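PG_0823 protein (Porphyromonas gingivalis, PDB 2FSW) probably binds DNA as a dimeric transcriptional regulator of the HxlR family, built on a winged helix-turn-helix fold. Local coordinates at residues G24-L29 / R46-I51; L28-Q33 / D58-L63; I69-Y74 / V81-T86. All coordinates share one frame; numbering follows the deposited sequence.

Contact 1: residues G24-L29 / R46-I51; sequences GKWTLL and RAIPGI
The indole of W26 carries the side chain of I51 over one face. CG1 of I51 stands 3.6 Å above the ring plane, over its centre, and CD1 lies over the five-membered ring, 22° off the normal, in a CH-pi contact. The closest approach, between I51 CD1 and W26 CG, is a tight 3.4 Å. CG1 of I51, anti to the backbone N (chi1 -165°), lies over the indole, and the extended chi2 (172°) carries CD1 on over the five-membered ring, while the two side chains slide past each other in opposite directions. On the opposite face, offset toward the rim, lies CG of K25, although a second conformer of this lysine makes that neighbour provisional. Two further groups approach the six-membered ring obliquely: CG2 of I48, 3.7 Å from W26 CZ3, and the backbone of G50, whose C is 4.3 Å from W26 CH2.

I48 to I51 form a type II beta turn that follows helix 41-47 and leads toward helix 53-65, the turn of the helix-turn-helix. G50 has a positive phi in it, where a side chain would be jammed against the carbonyl O of P49, which by itself calls for glycine; the closing bond from I51 N to I48 O is weak. I48 also touches the other segment with its longer branch, CD1 coming to 4.0 Å from L29 O where helix 27-34 begins. M55 and E59 of helix 53-65 pack on W26 as well. R16 of the second subunit touches both W26 and I48 and donates from NH1 to P49 O, bringing the turn into the dimer interface.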
ATOM      1  N   GLY B  24      -5.902  -2.083   0.936  1.00 62.72           N
ATOM      2  CA  GLY B  24      -6.586  -1.891   2.210  1.00 63.12           C
ATOM      3  C   GLY B  24      -5.821  -1.040   3.204  1.00 63.09           C
ATOM      4  O   GLY B  24      -4.592  -0.909   3.101  1.00 63.82           O
ATOM      5  N   LYS B  25      -6.511  -0.432   4.166  0.50 62.61           N
ATOM      6  CA  LYS B  25      -5.785   0.236   5.254  0.50 61.90           C
ATOM      7  C   LYS B  25      -5.226  -0.776   6.270  0.50 61.38           C
ATOM      8  O   LYS B  25      -4.374  -0.434   7.097  0.50 61.26           O
ATOM      9  CB  LYS B  25      -6.623   1.324   5.936  0.50 62.03           C
ATOM     10  CG  LYS B  25      -7.764   0.839   6.818  0.50 62.10           C
ATOM     11  CD  LYS B  25      -8.582   2.005   7.385  0.50 61.82           C
ATOM     12  CE  LYS B  25      -7.797   2.829   8.411  0.50 61.34           C
ATOM     13  NZ  LYS B  25      -8.485   4.126   8.714  0.50 60.68           N
ATOM     14  N   TRP B  26      -5.687  -2.023   6.185  1.00 60.68           N
ATOM     15  CA  TRP B  26      -5.263  -3.047   7.142  1.00 59.50           C
ATOM     16  C   TRP B  26      -4.480  -4.212   6.559  1.00 58.38           C
ATOM     17  O   TRP B  26      -3.775  -4.903   7.293  1.00 58.47           O
ATOM     18  CB  TRP B  26      -6.480  -3.595   7.905  1.00 59.74           C
ATOM     19  CG  TRP B  26      -7.343  -2.544   8.532  1.00 59.62           C
ATOM     20  CD1 TRP B  26      -8.629  -2.235   8.185  1.00 60.13           C
ATOM     21  CD2 TRP B  26      -7.000  -1.671   9.625  1.00 59.71           C
ATOM     22  NE1 TRP B  26      -9.113  -1.233   8.999  1.00 60.17           N
ATOM     23  CE2 TRP B  26      -8.138  -0.870   9.892  1.00 60.07           C
ATOM     24  CE3 TRP B  26      -5.856  -1.506  10.416  1.00 59.73           C
ATOM     25  CZ2 TRP B  26      -8.158   0.092  10.906  1.00 59.64           C
ATOM     26  CZ3 TRP B  26      -5.874  -0.552  11.418  1.00 59.74           C
ATOM     27  CH2 TRP B  26      -7.018   0.239  11.655  1.00 60.12           C
ATOM     28  N   THR B  27      -4.614  -4.438   5.254  1.00 57.28           N
ATOM     29  CA  THR B  27      -4.000  -5.601   4.588  1.00 56.64           C
ATOM     30  C   THR B  27      -2.517  -5.834   4.925  1.00 56.05           C
ATOM     31  O   THR B  27      -2.160  -6.890   5.429  1.00 55.44           O
ATOM     32  CB  THR B  27      -4.175  -5.539   3.049  1.00 56.57           C
ATOM     33  OG1 THR B  27      -5.559  -5.339   2.735  1.00 56.83           O
ATOM     34  CG2 THR B  27      -3.716  -6.831   2.407  1.00 55.28           C
ATOM     35  N   LEU B  28      -1.675  -4.844   4.629  1.00 55.29           N
ATOM     36  CA  LEU B  28      -0.235  -4.974   4.813  1.00 55.08           C
ATOM     37  C   LEU B  28       0.176  -5.016   6.277  1.00 55.19           C
ATOM     38  O   LEU B  28       1.166  -5.670   6.622  1.00 54.39           O
ATOM     39  CB  LEU B  28       0.511  -3.853   4.073  1.00 54.56           C
ATOM     40  CG  LEU B  28       0.460  -4.007   2.555  1.00 52.70           C
ATOM     41  CD1 LEU B  28       0.950  -2.741   1.849  1.00 51.43           C
ATOM     42  CD2 LEU B  28       1.271  -5.251   2.140  1.00 50.68           C
ATOM     43  N   LEU B  29      -0.578  -4.309   7.123  1.00 55.10           N
ATOM     44  CA  LEU B  29      -0.330  -4.308   8.572  1.00 55.53           C
ATOM     45  C   LEU B  29      -0.596  -5.673   9.207  1.00 55.30           C
ATOM     46  O   LEU B  29       0.136  -6.114  10.092  1.00 55.48           O
ATOM     47  CB  LEU B  29      -1.207  -3.257   9.276  1.00 56.38           C
ATOM     48  CG  LEU B  29      -0.614  -1.850   9.468  1.00 57.83           C
ATOM     49  CD1 LEU B  29      -1.693  -0.908   9.972  1.00 57.63           C
ATOM     50  CD2 LEU B  29       0.597  -1.862  10.432  1.00 57.62           C
ATOM     51  N   ARG B  46      -5.101  -7.593  19.074  1.00 66.66           N
ATOM     52  CA  ARG B  46      -4.392  -6.755  20.044  1.00 66.72           C
ATOM     53  C   ARG B  46      -3.083  -6.171  19.503  1.00 66.25           C
ATOM     54  O   ARG B  46      -2.613  -5.148  20.002  1.00 66.02           O
ATOM     55  CB  ARG B  46      -4.159  -7.506  21.357  1.00 66.61           C
ATOM     56  CG  ARG B  46      -5.348  -7.425  22.319  1.00 67.63           C
ATOM     57  CD  ARG B  46      -5.055  -8.103  23.645  1.00 67.76           C
ATOM     58  NE  ARG B  46      -4.642  -9.495  23.466  1.00 70.65           N
ATOM     59  CZ  ARG B  46      -5.459 -10.548  23.494  1.00 71.09           C
ATOM     60  NH1 ARG B  46      -6.764 -10.393  23.695  1.00 70.64           N
ATOM     61  NH2 ARG B  46      -4.963 -11.768  23.312  1.00 71.20           N
ATOM     62  N   ALA B  47      -2.510  -6.811  18.478  1.00 66.03           N
ATOM     63  CA  ALA B  47      -1.307  -6.308  17.809  1.00 65.54           C
ATOM     64  C   ALA B  47      -1.591  -5.121  16.867  1.00 65.62           C
ATOM     65  O   ALA B  47      -0.665  -4.423  16.440  1.00 65.73           O
ATOM     66  CB  ALA B  47      -0.596  -7.436  17.075  1.00 65.51           C
ATOM     67  N   ILE B  48      -2.869  -4.894  16.555  1.00 65.47           N
ATOM     68  CA  ILE B  48      -3.310  -3.749  15.743  1.00 65.28           C
ATOM     69  C   ILE B  48      -4.487  -3.030  16.435  1.00 65.65           C
ATOM     70  O   ILE B  48      -5.642  -3.165  16.007  1.00 65.88           O
ATOM     71  CB  ILE B  48      -3.706  -4.173  14.290  1.00 65.27           C
ATOM     72  CG1 ILE B  48      -2.679  -5.167  13.710  1.00 65.04           C
ATOM     73  CG2 ILE B  48      -3.832  -2.946  13.388  1.00 65.42           C
ATOM     74  CD1 ILE B  48      -3.099  -5.879  12.443  1.00 64.76           C
ATOM     75  N   PRO B  49      -4.205  -2.266  17.510  1.00 65.56           N
ATOM     76  CA  PRO B  49      -5.306  -1.634  18.247  1.00 65.96           C
ATOM     77  C   PRO B  49      -5.997  -0.544  17.432  1.00 65.97           C
ATOM     78  O   PRO B  49      -5.333   0.305  16.823  1.00 66.20           O
ATOM     79  CB  PRO B  49      -4.614  -1.048  19.485  1.00 65.87           C
ATOM     80  CG  PRO B  49      -3.200  -0.841  19.045  1.00 66.15           C
ATOM     81  CD  PRO B  49      -2.893  -1.951  18.101  1.00 65.57           C
ATOM     82  N   GLY B  50      -7.326  -0.590  17.414  1.00 65.81           N
ATOM     83  CA  GLY B  50      -8.131   0.372  16.668  1.00 65.71           C
ATOM     84  C   GLY B  50      -8.881  -0.266  15.514  1.00 65.58           C
ATOM     85  O   GLY B  50      -9.873   0.285  15.037  1.00 65.62           O
ATOM     86  N   ILE B  51      -8.391  -1.413  15.043  1.00 65.37           N
ATOM     87  CA  ILE B  51      -9.107  -2.191  14.027  1.00 65.03           C
ATOM     88  C   ILE B  51     -10.337  -2.864  14.658  1.00 64.99           C
ATOM     89  O   ILE B  51     -10.221  -3.569  15.663  1.00 64.96           O
ATOM     90  CB  ILE B  51      -8.188  -3.226  13.311  1.00 64.57           C
ATOM     91  CG1 ILE B  51      -8.863  -3.746  12.041  1.00 64.92           C
ATOM     92  CG2 ILE B  51      -7.793  -4.389  14.237  1.00 64.29           C
ATOM     93  CD1 ILE B  51      -7.961  -4.625  11.159  1.00 64.93           C
TER

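Contact 2: residues L28-Q33 / D58-L63; sequences LLIIFQ and DELKFL
Within the helical core of the winged helix-turn-helix domain, I30 and I31 of helix 27-34 pack against E59, L60 and L63 of helix 53-65. The axes of the two short segments come within 10.9 Å of each other at a crossing angle of -78°, a steep crossing that confines the contact to a few side chains about the point of closest approach.

I30 supplies most of the first helix's share, using both of its branches. With chi1 at -73°, CG1 lies beside the backbone N and CG2 anti to it, which turns CG2 to the leucines; CD1, carried on by CG1, ends at E59. There CD1 is only 3.3 Å from E59 CG, a tight contact with the aliphatic part of the glutamate. The shorter branch meets two leucines, CG2 of I30 lying 3.7 Å from L63 CD1 and 4.2 Å from L60 CD2. L63 likewise divides its methyls: CD1 faces I30, while CD2 is 3.9 Å from CD1 of I31.

No hydrogen bond links the two segments, and the polar end of E59 is engaged elsewhere. Its chain bends at chi2, and OE2 makes a probable, rather short hydrogen bond to OG1 of T27, immediately before segment 28-33, so the glutamate offers methylenes to I30 and its carboxylate to the start of the same helix. Farther out, I31 also packs on I96 of helix 93-106, L60 on Y41 and L44 of helix 41-47, and I30 on I48. The contact is part of the small helical core on which the helix-turn-helix is built; in winged helix-turn-helix domains the second helix of that motif, here 53-65, is as a rule the one that recognises DNA, probably also in this protein.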
ATOM      1  N   LEU B  28      -1.675  -4.844   4.629  1.00 55.29           N
ATOM      2  CA  LEU B  28      -0.235  -4.974   4.813  1.00 55.08           C
ATOM      3  C   LEU B  28       0.176  -5.016   6.277  1.00 55.19           C
ATOM      4  O   LEU B  28       1.166  -5.670   6.622  1.00 54.39           O
ATOM      5  CB  LEU B  28       0.511  -3.853   4.073  1.00 54.56           C
ATOM      6  CG  LEU B  28       0.460  -4.007   2.555  1.00 52.70           C
ATOM      7  CD1 LEU B  28       0.950  -2.741   1.849  1.00 51.43           C
ATOM      8  CD2 LEU B  28       1.271  -5.251   2.140  1.00 50.68           C
ATOM      9  N   LEU B  29      -0.578  -4.309   7.123  1.00 55.10           N
ATOM     10  CA  LEU B  29      -0.330  -4.308   8.572  1.00 55.53           C
ATOM     11  C   LEU B  29      -0.596  -5.673   9.207  1.00 55.30           C
ATOM     12  O   LEU B  29       0.136  -6.114  10.092  1.00 55.48           O
ATOM     13  CB  LEU B  29      -1.207  -3.257   9.276  1.00 56.38           C
ATOM     14  CG  LEU B  29      -0.614  -1.850   9.468  1.00 57.83           C
ATOM     15  CD1 LEU B  29      -1.693  -0.908   9.972  1.00 57.63           C
ATOM     16  CD2 LEU B  29       0.597  -1.862  10.432  1.00 57.62           C
ATOM     17  N   ILE B  30      -1.663  -6.325   8.770  1.00 54.98           N
ATOM     18  CA  ILE B  30      -1.955  -7.686   9.196  1.00 55.32           C
ATOM     19  C   ILE B  30      -0.799  -8.628   8.833  1.00 55.28           C
ATOM     20  O   ILE B  30      -0.317  -9.383   9.688  1.00 55.28           O
ATOM     21  CB  ILE B  30      -3.332  -8.168   8.642  1.00 55.25           C
ATOM     22  CG1 ILE B  30      -4.453  -7.451   9.410  1.00 55.81           C
ATOM     23  CG2 ILE B  30      -3.458  -9.674   8.775  1.00 55.52           C
ATOM     24  CD1 ILE B  30      -5.803  -7.368   8.709  1.00 56.39           C
ATOM     25  N   ILE B  31      -0.342  -8.544   7.579  1.00 55.00           N
ATOM     26  CA  ILE B  31       0.753  -9.372   7.092  1.00 54.31           C
ATOM     27  C   ILE B  31       2.017  -9.056   7.899  1.00 54.55           C
ATOM     28  O   ILE B  31       2.709  -9.975   8.338  1.00 53.91           O
ATOM     29  CB  ILE B  31       0.965  -9.229   5.539  1.00 54.39           C
ATOM     30  CG1 ILE B  31      -0.271  -9.768   4.792  1.00 54.28           C
ATOM     31  CG2 ILE B  31       2.211  -9.978   5.079  1.00 52.37           C
ATOM     32  CD1 ILE B  31      -0.286  -9.510   3.288  1.00 53.90           C
ATOM     33  N   PHE B  32       2.274  -7.764   8.131  1.00 54.30           N
ATOM     34  CA  PHE B  32       3.362  -7.319   9.017  1.00 54.11           C
ATOM     35  C   PHE B  32       3.303  -7.990  10.393  1.00 54.52           C
ATOM     36  O   PHE B  32       4.306  -8.523  10.878  1.00 54.68           O
ATOM     37  CB  PHE B  32       3.378  -5.781   9.150  1.00 53.14           C
ATOM     38  CG  PHE B  32       4.464  -5.244  10.072  1.00 52.26           C
ATOM     39  CD1 PHE B  32       5.818  -5.537   9.838  1.00 51.37           C
ATOM     40  CD2 PHE B  32       4.138  -4.422  11.148  1.00 49.54           C
ATOM     41  CE1 PHE B  32       6.825  -5.036  10.665  1.00 49.38           C
ATOM     42  CE2 PHE B  32       5.137  -3.909  11.987  1.00 50.00           C
ATOM     43  CZ  PHE B  32       6.481  -4.220  11.751  1.00 51.05           C
ATOM     44  N   GLN B  33       2.122  -7.990  11.006  1.00 55.27           N
ATOM     45  CA  GLN B  33       1.955  -8.558  12.346  1.00 55.55           C
ATOM     46  C   GLN B  33       2.084 -10.087  12.400  1.00 56.17           C
ATOM     47  O   GLN B  33       2.781 -10.624  13.268  1.00 55.59           O
ATOM     48  CB  GLN B  33       0.668  -8.048  13.027  1.00 55.52           C
ATOM     49  CG  GLN B  33       0.819  -6.633  13.591  1.00 54.92           C
ATOM     50  CD  GLN B  33       1.957  -6.521  14.615  1.00 56.18           C
ATOM     51  OE1 GLN B  33       2.324  -7.501  15.277  1.00 57.08           O
ATOM     52  NE2 GLN B  33       2.520  -5.331  14.739  1.00 55.14           N
ATOM     53  N   ASP B  58     -13.136  -9.630   7.799  1.00 64.83           N
ATOM     54  CA  ASP B  58     -13.314  -9.460   6.360  1.00 64.49           C
ATOM     55  C   ASP B  58     -11.930  -9.457   5.702  1.00 63.89           C
ATOM     56  O   ASP B  58     -11.722 -10.082   4.661  1.00 63.53           O
ATOM     57  CB  ASP B  58     -14.075  -8.170   6.043  1.00 64.44           C
ATOM     58  CG  ASP B  58     -15.513  -8.192   6.544  1.00 65.92           C
ATOM     59  OD1 ASP B  58     -16.099  -7.091   6.639  1.00 67.13           O
ATOM     60  OD2 ASP B  58     -16.069  -9.284   6.837  1.00 65.57           O
ATOM     61  N   GLU B  59     -10.987  -8.779   6.346  1.00 63.58           N
ATOM     62  CA  GLU B  59      -9.602  -8.725   5.872  1.00 63.43           C
ATOM     63  C   GLU B  59      -8.912 -10.091   5.989  1.00 62.75           C
ATOM     64  O   GLU B  59      -8.258 -10.541   5.054  1.00 62.39           O
ATOM     65  CB  GLU B  59      -8.832  -7.629   6.610  1.00 63.46           C
ATOM     66  CG  GLU B  59      -7.552  -7.192   5.928  1.00 65.34           C
ATOM     67  CD  GLU B  59      -7.792  -6.407   4.661  1.00 66.59           C
ATOM     68  OE1 GLU B  59      -8.435  -5.333   4.726  1.00 66.83           O
ATOM     69  OE2 GLU B  59      -7.320  -6.865   3.600  1.00 67.48           O
ATOM     70  N   LEU B  60      -9.088 -10.765   7.123  1.00 62.72           N
ATOM     71  CA  LEU B  60      -8.607 -12.144   7.277  1.00 62.55           C
ATOM     72  C   LEU B  60      -9.190 -13.089   6.221  1.00 62.51           C
ATOM     73  O   LEU B  60      -8.470 -13.934   5.693  1.00 62.74           O
ATOM     74  CB  LEU B  60      -8.866 -12.680   8.694  1.00 62.22           C
ATOM     75  CG  LEU B  60      -7.968 -12.131   9.819  1.00 62.11           C
ATOM     76  CD1 LEU B  60      -8.481 -12.555  11.203  1.00 60.83           C
ATOM     77  CD2 LEU B  60      -6.482 -12.493   9.641  1.00 59.44           C
ATOM     78  N   LYS B  61     -10.475 -12.929   5.902  1.00 62.46           N
ATOM     79  CA  LYS B  61     -11.120 -13.729   4.851  1.00 62.80           C
ATOM     80  C   LYS B  61     -10.536 -13.422   3.475  1.00 62.41           C
ATOM     81  O   LYS B  61     -10.193 -14.329   2.719  1.00 62.41           O
ATOM     82  CB  LYS B  61     -12.639 -13.511   4.818  1.00 62.63           C
ATOM     83  CG  LYS B  61     -13.332 -14.397   3.782  1.00 63.59           C
ATOM     84  CD  LYS B  61     -14.709 -13.894   3.328  1.00 63.95           C
ATOM     85  CE  LYS B  61     -14.651 -12.703   2.341  1.00 66.62           C
ATOM     86  NZ  LYS B  61     -13.341 -12.428   1.623  1.00 66.20           N
ATOM     87  N   PHE B  62     -10.439 -12.134   3.162  1.00 62.40           N
ATOM     88  CA  PHE B  62      -9.828 -11.660   1.918  1.00 62.23           C
ATOM     89  C   PHE B  62      -8.443 -12.289   1.701  1.00 61.95           C
ATOM     90  O   PHE B  62      -8.197 -12.910   0.668  1.00 61.83           O
ATOM     91  CB  PHE B  62      -9.780 -10.127   1.935  1.00 62.07           C
ATOM     92  CG  PHE B  62      -9.121  -9.511   0.735  1.00 62.38           C
ATOM     93  CD1 PHE B  62      -9.804  -9.408  -0.479  1.00 62.07           C
ATOM     94  CD2 PHE B  62      -7.827  -8.990   0.830  1.00 61.94           C
ATOM     95  CE1 PHE B  62      -9.196  -8.815  -1.591  1.00 61.22           C
ATOM     96  CE2 PHE B  62      -7.212  -8.401  -0.273  1.00 60.55           C
ATOM     97  CZ  PHE B  62      -7.899  -8.312  -1.485  1.00 61.05           C
ATOM     98  N   LEU B  63      -7.568 -12.161   2.698  1.00 62.19           N
ATOM     99  CA  LEU B  63      -6.194 -12.676   2.616  1.00 62.49           C
ATOM    100  C   LEU B  63      -6.089 -14.199   2.486  1.00 62.75           C
ATOM    101  O   LEU B  63      -5.182 -14.705   1.817  1.00 62.20           O
ATOM    102  CB  LEU B  63      -5.370 -12.198   3.812  1.00 62.41           C
ATOM    103  CG  LEU B  63      -5.080 -10.700   3.965  1.00 62.64           C
ATOM    104  CD1 LEU B  63      -4.537 -10.445   5.352  1.00 61.74           C
ATOM    105  CD2 LEU B  63      -4.108 -10.206   2.882  1.00 62.33           C
TER

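Contact 3: residues I69-Y74 / V81-T86; sequences IKKKQY and VEYSLT
K70 with S84 and K72 with E82 form the hydrogen-bonded pairs of this antiparallel hairpin. K70 N donates to S84 O over 2.8 Å, and K72 N to E82 O over 2.8 Å, the latter almost straight at 176°; S84 N and E82 N return longer bonds to K70 O and K72 O. Both lysine ends also cross to the partner strand. K70 NZ reaches L85 O at 3.2 Å from above the carbonyl plane, 39° out of it, while K72 NZ makes a weak bond of 3.0 Å to S84 OG. The carboxylate of E82 is probably felt by K72 only at longer range, NZ and OE1 being 4.8 Å apart.

On the face bearing K71, Q73, V81 and Y83, K71 runs beside the tyrosine in the same direction, its CB 3.7 Å from Y83 CE1. At the hairpin's base I69 CD1 touches Y83 CD1 at 3.6 Å.

These strands form the wing of the winged-helix fold. I69 packs on L60, L63 and C64 of helix 53-65, and L85 on I31 and I34 of helix 27-34. V81 and Y83 make backbone bonds to Y41 and I39, adding short strand 39-40, while T86, at the N-cap of helix 87-90, bonds through OG1 to G89 N and also to G67 O.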
ATOM      1  N   ILE B  69      -2.370 -15.890   3.479  1.00 64.88           N
ATOM      2  CA  ILE B  69      -2.282 -16.394   4.842  1.00 65.72           C
ATOM      3  C   ILE B  69      -2.996 -17.759   4.905  1.00 66.65           C
ATOM      4  O   ILE B  69      -3.873 -18.041   4.082  1.00 66.15           O
ATOM      5  CB  ILE B  69      -2.879 -15.391   5.890  1.00 65.61           C
ATOM      6  CG1 ILE B  69      -4.414 -15.447   5.910  1.00 64.84           C
ATOM      7  CG2 ILE B  69      -2.380 -13.947   5.637  1.00 64.87           C
ATOM      8  CD1 ILE B  69      -5.070 -14.461   6.838  1.00 65.14           C
ATOM      9  N   LYS B  70      -2.602 -18.607   5.852  1.00 68.16           N
ATOM     10  CA  LYS B  70      -3.342 -19.858   6.098  1.00 70.05           C
ATOM     11  C   LYS B  70      -3.979 -19.916   7.490  1.00 70.41           C
ATOM     12  O   LYS B  70      -3.457 -19.344   8.447  1.00 70.98           O
ATOM     13  CB  LYS B  70      -2.506 -21.113   5.781  1.00 70.09           C
ATOM     14  CG  LYS B  70      -1.112 -21.178   6.411  1.00 71.20           C
ATOM     15  CD  LYS B  70      -0.407 -22.504   6.067  1.00 71.39           C
ATOM     16  CE  LYS B  70       0.687 -22.336   5.011  1.00 74.29           C
ATOM     17  NZ  LYS B  70       1.959 -21.886   5.642  1.00 75.64           N
ATOM     18  N   LYS B  71      -5.115 -20.602   7.581  1.00 70.99           N
ATOM     19  CA  LYS B  71      -5.926 -20.663   8.802  1.00 71.59           C
ATOM     20  C   LYS B  71      -5.942 -22.070   9.402  1.00 71.77           C
ATOM     21  O   LYS B  71      -6.324 -23.022   8.723  1.00 71.68           O
ATOM     22  CB  LYS B  71      -7.355 -20.211   8.478  1.00 71.47           C
ATOM     23  CG  LYS B  71      -8.347 -20.266   9.622  1.00 71.52           C
ATOM     24  CD  LYS B  71      -9.724 -19.782   9.174  1.00 71.64           C
ATOM     25  CE  LYS B  71     -10.381 -20.754   8.201  1.00 72.47           C
ATOM     26  NZ  LYS B  71     -11.800 -20.404   7.902  1.00 72.74           N
ATOM     27  N   LYS B  72      -5.509 -22.188  10.661  1.00 72.35           N
ATOM     28  CA  LYS B  72      -5.577 -23.456  11.415  1.00 73.31           C
ATOM     29  C   LYS B  72      -6.738 -23.420  12.402  1.00 73.13           C
ATOM     30  O   LYS B  72      -6.781 -22.575  13.290  1.00 72.99           O
ATOM     31  CB  LYS B  72      -4.285 -23.743  12.191  1.00 73.29           C
ATOM     32  CG  LYS B  72      -3.043 -23.933  11.345  1.00 75.60           C
ATOM     33  CD  LYS B  72      -1.837 -23.306  12.029  1.00 76.46           C
ATOM     34  CE  LYS B  72      -1.094 -22.432  11.055  1.00 76.73           C
ATOM     35  NZ  LYS B  72      -0.996 -21.034  11.562  1.00 76.13           N
ATOM     36  N   GLN B  73      -7.662 -24.358  12.238  1.00 73.78           N
ATOM     37  CA  GLN B  73      -8.820 -24.514  13.123  1.00 74.29           C
ATOM     38  C   GLN B  73      -8.487 -25.441  14.299  1.00 74.25           C
ATOM     39  O   GLN B  73      -7.888 -26.501  14.107  1.00 74.05           O
ATOM     40  CB  GLN B  73      -9.979 -25.113  12.326  1.00 74.39           C
ATOM     41  CG  GLN B  73     -11.330 -24.495  12.582  1.00 75.87           C
ATOM     42  CD  GLN B  73     -11.536 -23.191  11.835  1.00 77.19           C
ATOM     43  OE1 GLN B  73     -11.910 -22.180  12.427  1.00 78.55           O
ATOM     44  NE2 GLN B  73     -11.307 -23.211  10.528  1.00 76.98           N
ATOM     45  N   TYR B  74      -8.863 -25.028  15.508  1.00 74.63           N
ATOM     46  CA  TYR B  74      -8.811 -25.895  16.695  1.00 74.87           C
ATOM     47  C   TYR B  74     -10.198 -25.939  17.365  1.00 74.81           C
ATOM     48  O   TYR B  74     -10.552 -25.042  18.140  1.00 74.34           O
ATOM     49  CB  TYR B  74      -7.741 -25.427  17.694  1.00 75.10           C
ATOM     50  CG  TYR B  74      -6.310 -25.516  17.198  1.00 75.49           C
ATOM     51  CD1 TYR B  74      -5.705 -24.437  16.555  1.00 75.33           C
ATOM     52  CD2 TYR B  74      -5.555 -26.672  17.392  1.00 75.66           C
ATOM     53  CE1 TYR B  74      -4.386 -24.512  16.099  1.00 76.08           C
ATOM     54  CE2 TYR B  74      -4.236 -26.757  16.944  1.00 75.89           C
ATOM     55  CZ  TYR B  74      -3.658 -25.675  16.298  1.00 76.15           C
ATOM     56  OH  TYR B  74      -2.352 -25.760  15.851  1.00 75.66           O
ATOM     57  N   VAL B  81      -8.507 -20.001  16.547  1.00 67.01           N
ATOM     58  CA  VAL B  81      -7.936 -19.922  15.197  1.00 66.65           C
ATOM     59  C   VAL B  81      -6.503 -19.404  15.239  1.00 66.08           C
ATOM     60  O   VAL B  81      -6.206 -18.427  15.928  1.00 66.18           O
ATOM     61  CB  VAL B  81      -8.726 -18.999  14.213  1.00 66.96           C
ATOM     62  CG1 VAL B  81      -9.615 -19.815  13.284  1.00 67.44           C
ATOM     63  CG2 VAL B  81      -9.493 -17.885  14.945  1.00 66.38           C
ATOM     64  N   GLU B  82      -5.625 -20.068  14.499  1.00 65.07           N
ATOM     65  CA  GLU B  82      -4.255 -19.608  14.334  1.00 64.31           C
ATOM     66  C   GLU B  82      -4.017 -19.271  12.875  1.00 63.59           C
ATOM     67  O   GLU B  82      -4.513 -19.971  11.986  1.00 63.08           O
ATOM     68  CB  GLU B  82      -3.259 -20.662  14.817  1.00 64.14           C
ATOM     69  CG  GLU B  82      -3.059 -20.615  16.318  1.00 65.16           C
ATOM     70  CD  GLU B  82      -2.190 -21.728  16.881  1.00 64.81           C
ATOM     71  OE1 GLU B  82      -1.583 -22.505  16.108  1.00 66.00           O
ATOM     72  OE2 GLU B  82      -2.116 -21.811  18.128  1.00 66.82           O
ATOM     73  N   TYR B  83      -3.282 -18.180  12.649  1.00 62.72           N
ATOM     74  CA  TYR B  83      -2.909 -17.741  11.310  1.00 61.99           C
ATOM     75  C   TYR B  83      -1.396 -17.694  11.126  1.00 61.36           C
ATOM     76  O   TYR B  83      -0.652 -17.330  12.039  1.00 61.15           O
ATOM     77  CB  TYR B  83      -3.513 -16.364  11.005  1.00 61.68           C
ATOM     78  CG  TYR B  83      -5.019 -16.370  10.884  1.00 61.37           C
ATOM     79  CD1 TYR B  83      -5.637 -16.678   9.671  1.00 60.86           C
ATOM     80  CD2 TYR B  83      -5.835 -16.062  11.985  1.00 60.27           C
ATOM     81  CE1 TYR B  83      -7.027 -16.683   9.556  1.00 61.15           C
ATOM     82  CE2 TYR B  83      -7.214 -16.067  11.878  1.00 60.26           C
ATOM     83  CZ  TYR B  83      -7.810 -16.374  10.660  1.00 61.10           C
ATOM     84  OH  TYR B  83      -9.197 -16.380  10.545  1.00 61.67           O
ATOM     85  N   SER B  84      -0.953 -18.074   9.934  1.00 60.95           N
ATOM     86  CA  SER B  84       0.447 -17.919   9.529  1.00 60.38           C
ATOM     87  C   SER B  84       0.503 -17.532   8.066  1.00 59.67           C
ATOM     88  O   SER B  84      -0.500 -17.640   7.354  1.00 59.14           O
ATOM     89  CB  SER B  84       1.232 -19.207   9.755  1.00 60.48           C
ATOM     90  OG  SER B  84       0.601 -20.293   9.106  1.00 61.86           O
ATOM     91  N   LEU B  85       1.668 -17.082   7.615  1.00 59.00           N
ATOM     92  CA  LEU B  85       1.820 -16.724   6.215  1.00 59.20           C
ATOM     93  C   LEU B  85       2.088 -17.970   5.385  1.00 59.37           C
ATOM     94  O   LEU B  85       2.833 -18.862   5.815  1.00 59.26           O
ATOM     95  CB  LEU B  85       2.955 -15.688   5.998  1.00 58.61           C
ATOM     96  CG  LEU B  85       2.822 -14.266   6.582  1.00 59.05           C
ATOM     97  CD1 LEU B  85       3.922 -13.343   6.045  1.00 58.00           C
ATOM     98  CD2 LEU B  85       1.432 -13.633   6.358  1.00 57.56           C
ATOM     99  N   THR B  86       1.479 -18.012   4.198  1.00 59.60           N
ATOM    100  CA  THR B  86       1.870 -18.942   3.141  1.00 59.38           C
ATOM    101  C   THR B  86       3.214 -18.524   2.517  1.00 59.54           C
ATOM    102  O   THR B  86       3.710 -17.426   2.788  1.00 59.71           O
ATOM    103  CB  THR B  86       0.784 -19.033   2.037  1.00 59.74           C
ATOM    104  OG1 THR B  86       0.586 -17.750   1.429  1.00 58.36           O
ATOM    105  CG2 THR B  86      -0.542 -19.546   2.606  1.00 59.45           C
TER

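How the contacts relate
Contacts 1 and 2 share L28 and L29, and their centres are 7 Å apart. Both the turn 48-51 and helix 53-65 pack against helix 27-34: I48 CD1 of the turn is 3.7 Å from I30 CG1, and L63 CD2 of the helix is 3.4 Å from T27 CG2. Contact 3, centred 11 Å from contact 2, meets it through I69, whose CD1 is 3.6 Å from L60 O, and through L85, whose CD1 is 3.9 Å from I31 CG2. Contacts 1 and 3 do not touch, their centres lying 17 Å apart. Contact 2 therefore connects the turn, which faces the second subunit, with the wing.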